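AmbC (Sorangium cellulosum, PDB 5O15) probably catalyses both dehydration and the following ring closure that forms an oxygen heterocycle during biosynthesis of the polyketide ambruticin. Local coordinates at residues Glu234-Glu248 with Pro283-Thr296. Sequence-based numbering, arbitrary orientation. Where two conformers were deposited one is given.
Sequences EGIPMPFAWSDVALE and PVARAGTFRARWAT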
ATOM      1  N   GLU A 234      -4.345  22.121   3.595  1.00 26.19           N
ATOM      2  CA  GLU A 234      -3.313  21.756   4.560  1.00 23.61           C
ATOM      3  C   GLU A 234      -3.166  20.239   4.633  1.00 21.72           C
ATOM      4  O   GLU A 234      -4.154  19.514   4.681  1.00 24.35           O
ATOM      5  CB  GLU A 234      -3.702  22.275   5.954  1.00 25.29           C
ATOM      6  CG  GLU A 234      -2.666  21.980   7.030  1.00 28.28           C
ATOM      7  CD  GLU A 234      -3.070  22.450   8.411  1.00 31.75           C
ATOM      8  OE1 GLU A 234      -4.212  22.926   8.588  1.00 35.96           O
ATOM      9  OE2 GLU A 234      -2.231  22.346   9.321  1.00 33.11           O
ATOM     10  N   GLY A 235      -1.919  19.766   4.657  1.00 19.87           N
ATOM     11  CA  GLY A 235      -1.623  18.382   4.954  1.00 19.40           C
ATOM     12  C   GLY A 235      -1.665  17.446   3.776  1.00 18.67           C
ATOM     13  O   GLY A 235      -1.324  17.819   2.656  1.00 19.59           O
ATOM     14  N   ILE A 236      -2.079  16.201   4.017  1.00 18.57           N
ATOM     15  CA  ILE A 236      -2.039  15.193   2.960  1.00 18.22           C
ATOM     16  C   ILE A 236      -3.132  14.157   3.211  1.00 17.27           C
ATOM     17  O   ILE A 236      -3.397  13.818   4.381  1.00 17.91           O
ATOM     18  CB  ILE A 236      -0.656  14.516   2.901  1.00 20.32           C
ATOM     19  CG1 ILE A 236      -0.476  13.781   1.572  1.00 21.55           C
ATOM     20  CG2 ILE A 236      -0.424  13.596   4.132  1.00 22.39           C
ATOM     21  CD1 ILE A 236       0.934  13.227   1.341  1.00 25.64           C
ATOM     22  N   PRO A 237      -3.785  13.606   2.186  1.00 17.72           N
ATOM     23  CA  PRO A 237      -4.657  12.431   2.436  1.00 18.29           C
ATOM     24  C   PRO A 237      -3.819  11.234   2.830  1.00 19.67           C
ATOM     25  O   PRO A 237      -2.874  10.864   2.137  1.00 20.98           O
ATOM     26  CB  PRO A 237      -5.344  12.199   1.088  1.00 20.35           C
ATOM     27  CG  PRO A 237      -5.200  13.513   0.342  1.00 22.41           C
ATOM     28  CD  PRO A 237      -3.889  14.088   0.793  1.00 20.59           C
ATOM     29  N   MET A 238      -4.255  10.553   3.900  1.00 20.58           N
ATOM     30  CA  MET A 238      -3.590   9.396   4.474  1.00 24.67           C
ATOM     31  C   MET A 238      -4.525   8.192   4.341  1.00 21.44           C
ATOM     32  O   MET A 238      -5.681   8.250   4.790  1.00 18.76           O
ATOM     33  CB  MET A 238      -3.387   9.623   5.983  1.00 29.10           C
ATOM     34  CG  MET A 238      -2.550  10.765   6.414  1.00 35.12           C
ATOM     35  SD  MET A 238      -0.875  10.230   6.590  1.00 35.48           S
ATOM     36  CE  MET A 238      -0.824   8.856   7.734  1.00 37.62           C
ATOM     37  N   PRO A 239      -4.067   7.092   3.760  1.00 24.87           N
ATOM     38  CA  PRO A 239      -4.922   5.897   3.655  1.00 25.24           C
ATOM     39  C   PRO A 239      -5.340   5.396   5.024  1.00 19.95           C
ATOM     40  O   PRO A 239      -4.517   5.297   5.934  1.00 24.21           O
ATOM     41  CB  PRO A 239      -3.999   4.868   3.011  1.00 31.28           C
ATOM     42  CG  PRO A 239      -2.926   5.692   2.325  1.00 32.48           C
ATOM     43  CD  PRO A 239      -2.725   6.872   3.193  1.00 29.66           C
ATOM     44  N   PHE A 240      -6.633   5.064   5.171  1.00 16.50           N
ATOM     45  CA  PHE A 240      -7.094   4.423   6.390  1.00 16.26           C
ATOM     46  C   PHE A 240      -7.830   3.112   6.168  1.00 14.69           C
ATOM     47  O   PHE A 240      -8.003   2.363   7.129  1.00 15.65           O
ATOM     48  CB  PHE A 240      -7.949   5.363   7.255  1.00 19.14           C
ATOM     49  CG  PHE A 240      -9.275   5.721   6.650  1.00 18.28           C
ATOM     50  CD1 PHE A 240     -10.397   4.949   6.901  1.00 19.81           C
ATOM     51  CD2 PHE A 240      -9.392   6.845   5.856  1.00 21.50           C
ATOM     52  CE1 PHE A 240     -11.606   5.275   6.350  1.00 21.52           C
ATOM     53  CE2 PHE A 240     -10.597   7.185   5.302  1.00 23.42           C
ATOM     54  CZ  PHE A 240     -11.715   6.395   5.554  1.00 22.89           C
ATOM     55  N   ALA A 241      -8.213   2.781   4.939  1.00 14.71           N
ATOM     56  CA  ALA A 241      -8.940   1.548   4.699  1.00 14.17           C
ATOM     57  C   ALA A 241      -8.763   1.094   3.265  1.00 14.31           C
ATOM     58  O   ALA A 241      -8.656   1.917   2.352  1.00 15.85           O
ATOM     59  CB  ALA A 241     -10.422   1.682   5.017  1.00 16.64           C
ATOM     60  N   TRP A 242      -8.730  -0.214   3.085  1.00 13.77           N
ATOM     61  CA  TRP A 242      -8.650  -0.875   1.803  1.00 13.27           C
ATOM     62  C   TRP A 242      -9.697  -1.974   1.771  1.00 13.75           C
ATOM     63  O   TRP A 242     -10.012  -2.593   2.805  1.00 14.68           O
ATOM     64  CB  TRP A 242      -7.287  -1.525   1.595  1.00 14.43           C
ATOM     65  CG  TRP A 242      -6.136  -0.595   1.591  1.00 14.31           C
ATOM     66  CD1 TRP A 242      -5.553   0.008   2.662  1.00 16.67           C
ATOM     67  CD2 TRP A 242      -5.415  -0.147   0.439  1.00 14.19           C
ATOM     68  NE1 TRP A 242      -4.503   0.785   2.253  1.00 17.51           N
ATOM     69  CE2 TRP A 242      -4.389   0.700   0.893  1.00 16.37           C
ATOM     70  CE3 TRP A 242      -5.520  -0.431  -0.917  1.00 14.63           C
ATOM     71  CZ2 TRP A 242      -3.496   1.314   0.033  1.00 19.40           C
ATOM     72  CZ3 TRP A 242      -4.626   0.172  -1.787  1.00 17.97           C
ATOM     73  CH2 TRP A 242      -3.628   1.053  -1.308  1.00 20.43           C
ATOM     74  N   SER A 243     -10.226  -2.246   0.579  0.51 13.58           N
ATOM     75  CA  SER A 243     -11.187  -3.327   0.379  0.51 13.53           C
ATOM     76  C   SER A 243     -10.808  -4.128  -0.856  0.51 14.02           C
ATOM     77  O   SER A 243     -10.323  -3.559  -1.845  0.51 13.61           O
ATOM     78  CB  SER A 243     -12.618  -2.802   0.194  0.51 16.81           C
ATOM     79  OG  SER A 243     -13.037  -2.028   1.298  0.51 17.38           O
ATOM     80  N   ASP A 244     -11.043  -5.433  -0.808  1.00 13.38           N
ATOM     81  CA  ASP A 244     -10.955  -6.299  -1.961  1.00 14.12           C
ATOM     82  C   ASP A 244      -9.632  -6.162  -2.704  1.00 13.46           C
ATOM     83  O   ASP A 244      -9.583  -5.798  -3.895  1.00 13.77           O
ATOM     84  CB  ASP A 244     -12.129  -6.075  -2.899  1.00 15.98           C
ATOM     85  CG  ASP A 244     -13.416  -6.534  -2.296  1.00 21.32           C
ATOM     86  OD1 ASP A 244     -13.435  -7.523  -1.531  1.00 21.58           O
ATOM     87  OD2 ASP A 244     -14.411  -5.861  -2.573  1.00 29.23           O
ATOM     88  N   VAL A 245      -8.545  -6.457  -2.018  1.00 13.29           N
ATOM     89  CA  VAL A 245      -7.201  -6.375  -2.601  1.00 12.64           C
ATOM     90  C   VAL A 245      -6.743  -7.787  -2.920  1.00 13.64           C
ATOM     91  O   VAL A 245      -6.646  -8.640  -2.009  1.00 15.17           O
ATOM     92  CB  VAL A 245      -6.209  -5.720  -1.641  1.00 13.22           C
ATOM     93  CG1 VAL A 245      -4.899  -5.501  -2.362  1.00 14.56           C
ATOM     94  CG2 VAL A 245      -6.738  -4.417  -1.101  1.00 15.67           C
ATOM     95  N   ALA A 246      -6.481  -8.075  -4.183  1.00 13.66           N
ATOM     96  CA  ALA A 246      -6.093  -9.425  -4.566  1.00 14.22           C
ATOM     97  C   ALA A 246      -4.941  -9.323  -5.560  1.00 13.11           C
ATOM     98  O   ALA A 246      -4.945  -8.458  -6.474  1.00 14.96           O
ATOM     99  CB  ALA A 246      -7.245 -10.164  -5.223  1.00 17.78           C
ATOM    100  N   LEU A 247      -3.931 -10.167  -5.386  0.56 13.06           N
ATOM    101  CA  LEU A 247      -2.848 -10.300  -6.354  0.56 15.81           C
ATOM    102  C   LEU A 247      -3.105 -11.444  -7.306  0.56 16.37           C
ATOM    103  O   LEU A 247      -3.573 -12.525  -6.912  0.56 18.90           O
ATOM    104  CB  LEU A 247      -1.501 -10.604  -5.724  0.56 19.40           C
ATOM    105  CG  LEU A 247      -1.000  -9.638  -4.693  0.56 16.51           C
ATOM    106  CD1 LEU A 247       0.387 -10.043  -4.215  0.56 18.44           C
ATOM    107  CD2 LEU A 247      -0.980  -8.225  -5.230  0.56 17.16           C
ATOM    108  N   GLU A 248      -2.737 -11.214  -8.547  1.00 17.89           N
ATOM    109  CA  GLU A 248      -2.714 -12.246  -9.580  1.00 19.92           C
ATOM    110  C   GLU A 248      -1.305 -12.695  -9.912  1.00 20.30           C
ATOM    111  O   GLU A 248      -1.110 -13.829 -10.372  1.00 22.79           O
ATOM    112  CB  GLU A 248      -3.340 -11.728 -10.881  1.00 22.48           C
ATOM    113  CG  GLU A 248      -4.739 -11.182 -10.749  1.00 27.87           C
ATOM    114  CD  GLU A 248      -5.728 -12.212 -10.285  1.00 32.97           C
ATOM    115  OE1 GLU A 248      -5.605 -13.393 -10.688  1.00 34.74           O
ATOM    116  OE2 GLU A 248      -6.633 -11.832  -9.512  1.00 35.89           O
ATOM    117  N   PRO A 283      -3.230  -8.826 -16.009  1.00 11.87           N
ATOM    118  CA  PRO A 283      -3.507  -8.361 -14.652  1.00 12.73           C
ATOM    119  C   PRO A 283      -2.402  -8.751 -13.693  1.00 12.87           C
ATOM    120  O   PRO A 283      -1.928  -9.890 -13.686  1.00 14.63           O
ATOM    121  CB  PRO A 283      -4.840  -9.040 -14.292  1.00 15.64           C
ATOM    122  CG  PRO A 283      -5.403  -9.517 -15.548  1.00 19.19           C
ATOM    123  CD  PRO A 283      -4.321  -9.649 -16.558  1.00 13.44           C
ATOM    124  N   VAL A 284      -2.068  -7.826 -12.804  1.00 12.01           N
ATOM    125  CA  VAL A 284      -1.179  -8.075 -11.674  1.00 12.51           C
ATOM    126  C   VAL A 284      -1.904  -8.012 -10.346  1.00 12.45           C
ATOM    127  O   VAL A 284      -1.707  -8.876  -9.494  1.00 13.38           O
ATOM    128  CB  VAL A 284       0.036  -7.121 -11.675  1.00 13.09           C
ATOM    129  CG1 VAL A 284       0.803  -7.194 -10.369  1.00 15.50           C
ATOM    130  CG2 VAL A 284       0.923  -7.428 -12.835  1.00 15.02           C
ATOM    131  N   ALA A 285      -2.694  -6.980 -10.119  1.00 12.55           N
ATOM    132  CA  ALA A 285      -3.341  -6.801  -8.823  1.00 13.15           C
ATOM    133  C   ALA A 285      -4.488  -5.848  -8.974  1.00 13.41           C
ATOM    134  O   ALA A 285      -4.519  -5.035  -9.918  1.00 14.88           O
ATOM    135  CB  ALA A 285      -2.385  -6.308  -7.743  1.00 15.93           C
ATOM    136  N   ARG A 286      -5.395  -5.879  -8.009  0.54 14.44           N
ATOM    137  CA  ARG A 286      -6.442  -4.884  -7.974  0.54 14.86           C
ATOM    138  C   ARG A 286      -6.837  -4.648  -6.536  0.54 14.07           C
ATOM    139  O   ARG A 286      -6.820  -5.574  -5.705  0.54 15.39           O
ATOM    140  CB  ARG A 286      -7.650  -5.281  -8.814  0.54 17.80           C
ATOM    141  CG  ARG A 286      -8.225  -6.627  -8.447  0.54 19.77           C
ATOM    142  CD  ARG A 286      -9.158  -7.118  -9.540  0.54 24.27           C
ATOM    143  NE  ARG A 286      -9.808  -8.371  -9.182  0.54 25.83           N
ATOM    144  CZ  ARG A 286      -9.191  -9.547  -9.146  0.54 25.88           C
ATOM    145  NH1 ARG A 286      -7.891  -9.622  -9.439  0.54 25.52           N
ATOM    146  NH2 ARG A 286      -9.875 -10.644  -8.812  0.54 25.78           N
ATOM    147  N   ALA A 287      -7.225  -3.422  -6.254  1.00 13.67           N
ATOM    148  CA  ALA A 287      -7.837  -3.020  -4.997  1.00 13.18           C
ATOM    149  C   ALA A 287      -9.202  -2.438  -5.301  1.00 13.29           C
ATOM    150  O   ALA A 287      -9.302  -1.424  -6.015  1.00 14.10           O
ATOM    151  CB  ALA A 287      -6.990  -2.007  -4.235  1.00 13.83           C
ATOM    152  N   GLY A 288     -10.257  -3.084  -4.821  1.00 13.60           N
ATOM    153  CA  GLY A 288     -11.586  -2.601  -5.121  1.00 15.46           C
ATOM    154  C   GLY A 288     -11.825  -1.210  -4.584  1.00 15.00           C
ATOM    155  O   GLY A 288     -12.452  -0.379  -5.246  1.00 17.09           O
ATOM    156  N   THR A 289     -11.309  -0.934  -3.397  1.00 15.10           N
ATOM    157  CA  THR A 289     -11.409   0.375  -2.779  1.00 17.35           C
ATOM    158  C   THR A 289     -10.150   0.668  -1.978  1.00 14.71           C
ATOM    159  O   THR A 289      -9.577  -0.208  -1.306  1.00 16.29           O
ATOM    160  CB  THR A 289     -12.624   0.490  -1.833  1.00 23.45           C
ATOM    161  OG1 THR A 289     -13.789  -0.093  -2.442  1.00 26.95           O
ATOM    162  CG2 THR A 289     -12.917   1.952  -1.525  1.00 28.30           C
ATOM    163  N   PHE A 290      -9.764   1.917  -2.051  1.00 15.80           N
ATOM    164  CA  PHE A 290      -8.801   2.551  -1.173  0.58 16.99           C
ATOM    165  C   PHE A 290      -9.487   3.796  -0.630  1.00 17.25           C
ATOM    166  O   PHE A 290     -10.129   4.507  -1.403  1.00 17.13           O
ATOM    167  CB  PHE A 290      -7.596   3.011  -2.130  0.58 16.01           C
ATOM    168  CG  PHE A 290      -6.699   4.035  -1.524  0.58 14.64           C
ATOM    169  CD1 PHE A 290      -5.748   3.676  -0.604  0.58 17.12           C
ATOM    170  CD2 PHE A 290      -6.762   5.374  -1.921  0.58 16.73           C
ATOM    171  CE1 PHE A 290      -4.926   4.612  -0.044  0.58 18.56           C
ATOM    172  CE2 PHE A 290      -5.941   6.315  -1.345  0.58 17.98           C
ATOM    173  CZ  PHE A 290      -5.021   5.929  -0.408  0.58 18.41           C
ATOM    174  N   ARG A 291      -9.364   4.077   0.672  1.00 18.40           N
ATOM    175  CA  ARG A 291      -9.951   5.278   1.254  1.00 19.56           C
ATOM    176  C   ARG A 291      -8.906   6.012   2.057  1.00 19.34           C
ATOM    177  O   ARG A 291      -8.191   5.387   2.849  1.00 20.38           O
ATOM    178  CB  ARG A 291     -11.110   4.937   2.172  1.00 22.37           C
ATOM    179  CG  ARG A 291     -12.193   4.198   1.492  1.00 27.59           C
ATOM    180  CD  ARG A 291     -13.468   4.319   2.281  1.00 34.74           C
ATOM    181  NE  ARG A 291     -14.468   3.390   1.788  1.00 42.16           N
ATOM    182  CZ  ARG A 291     -15.268   3.622   0.751  1.00 47.65           C
ATOM    183  NH1 ARG A 291     -15.199   4.768   0.082  1.00 49.27           N
ATOM    184  NH2 ARG A 291     -16.146   2.699   0.384  1.00 49.37           N
ATOM    185  N   ALA A 292      -8.847   7.331   1.875  1.00 18.47           N
ATOM    186  CA  ALA A 292      -7.910   8.171   2.592  1.00 17.90           C
ATOM    187  C   ALA A 292      -8.639   9.360   3.185  1.00 18.52           C
ATOM    188  O   ALA A 292      -9.685   9.776   2.686  1.00 19.64           O
ATOM    189  CB  ALA A 292      -6.823   8.692   1.646  1.00 19.08           C
ATOM    190  N   ARG A 293      -8.069   9.897   4.255  1.00 18.74           N
ATOM    191  CA  ARG A 293      -8.588  11.072   4.932  1.00 19.38           C
ATOM    192  C   ARG A 293      -7.475  12.093   5.091  1.00 18.94           C
ATOM    193  O   ARG A 293      -6.359  11.733   5.462  1.00 21.03           O
ATOM    194  CB  ARG A 293      -9.091  10.673   6.328  1.00 23.36           C
ATOM    195  CG  ARG A 293      -9.651  11.784   7.151  1.00 30.03           C
ATOM    196  CD  ARG A 293     -10.156  11.284   8.503  1.00 35.09           C
ATOM    197  NE  ARG A 293     -11.284  10.363   8.384  1.00 41.72           N
ATOM    198  CZ  ARG A 293     -11.244   9.054   8.633  1.00 46.96           C
ATOM    199  NH1 ARG A 293     -10.118   8.463   9.019  1.00 49.36           N
ATOM    200  NH2 ARG A 293     -12.349   8.330   8.509  1.00 48.55           N
ATOM    201  N   TRP A 294      -7.797  13.359   4.841  1.00 18.42           N
ATOM    202  CA  TRP A 294      -6.822  14.429   5.010  1.00 18.22           C
ATOM    203  C   TRP A 294      -6.329  14.504   6.447  1.00 19.83           C
ATOM    204  O   TRP A 294      -7.124  14.432   7.389  1.00 22.75           O
ATOM    205  CB  TRP A 294      -7.440  15.762   4.597  1.00 20.65           C
ATOM    206  CG  TRP A 294      -7.548  15.924   3.111  1.00 21.62           C
ATOM    207  CD1 TRP A 294      -8.539  15.456   2.291  1.00 22.92           C
ATOM    208  CD2 TRP A 294      -6.613  16.584   2.268  1.00 21.45           C
ATOM    209  NE1 TRP A 294      -8.282  15.812   0.986  1.00 23.82           N
ATOM    210  CE2 TRP A 294      -7.101  16.502   0.953  1.00 23.29           C
ATOM    211  CE3 TRP A 294      -5.412  17.253   2.501  1.00 21.80           C
ATOM    212  CZ2 TRP A 294      -6.438  17.062  -0.116  1.00 24.16           C
ATOM    213  CZ3 TRP A 294      -4.747  17.814   1.426  1.00 23.82           C
ATOM    214  CH2 TRP A 294      -5.259  17.706   0.135  1.00 24.14           C
ATOM    215  N   ALA A 295      -5.012  14.636   6.610  1.00 19.71           N
ATOM    216  CA  ALA A 295      -4.378  14.686   7.923  1.00 22.04           C
ATOM    217  C   ALA A 295      -3.356  15.819   7.944  1.00 20.63           C
ATOM    218  O   ALA A 295      -2.653  16.064   6.954  1.00 21.04           O
ATOM    219  CB  ALA A 295      -3.628  13.386   8.215  1.00 25.14           C
ATOM    220  N   THR A 296      -3.259  16.493   9.080  1.00 20.98           N
ATOM    221  CA  THR A 296      -2.242  17.525   9.251  1.00 21.86           C
ATOM    222  C   THR A 296      -0.926  16.912   9.725  1.00 19.76           C
ATOM    223  O   THR A 296      -0.875  15.764  10.191  1.00 19.64           O
ATOM    224  CB  THR A 296      -2.674  18.524  10.317  1.00 24.50           C
ATOM    225  OG1 THR A 296      -2.695  17.850  11.578  1.00 25.33           O
ATOM    226  CG2 THR A 296      -4.031  19.119  10.017  1.00 26.32           C
TER
HETATM  227  O   HOH W   1     -14.214  -2.887  -3.019  1.00 29.07           O
HETATM  228  O   HOH W   2      -8.892 -13.149  -8.726  1.00 39.76           O
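W242 and F290 meet in a T-shaped pair where strands 236-247 and 283-295 run antiparallel near the middle of the double hotdog fold. The F290 edge addresses the face of the W242 six-membered ring, planes at 62°, CD1 of F290 3.3 Å from CZ2 of W242 in one of two F290 conformers. The same conformer rests CE1 beside CB of P239, at 3.2 Å, and helix 211-225 packs on this face through L214 on W242 and L218 on F290 and P239. P237 sets its CG-CD edge on the face of W294, a CH-pi contact with CD 3.7 Å from the six-membered ring centroid.

The opposite face of the two strands carries A241, R291 and R293. A classic beta bulge sets F240 and A241 against R291, whose O takes a 2.8 Å bond from F240 N and a weak one from A241 N. With CG wedged between backbone N and carbonyl carbon (chi1 68°), the F240 ring swings over the neighbouring strand, where the R293 guanidinium stacks on one face, centres 4.0 Å apart, and R291 CB touches the other. Beyond 236-247, F240 and W242 bond through their backbones to I85 and L83, joining the two hotdog halves.

The R286 guanidinium is fixed by P140 O, A141 O and E248: in one conformer NH1 meets E248 OE2 in a doubtfully short salt bridge, and water 2 links that oxygen to NH2.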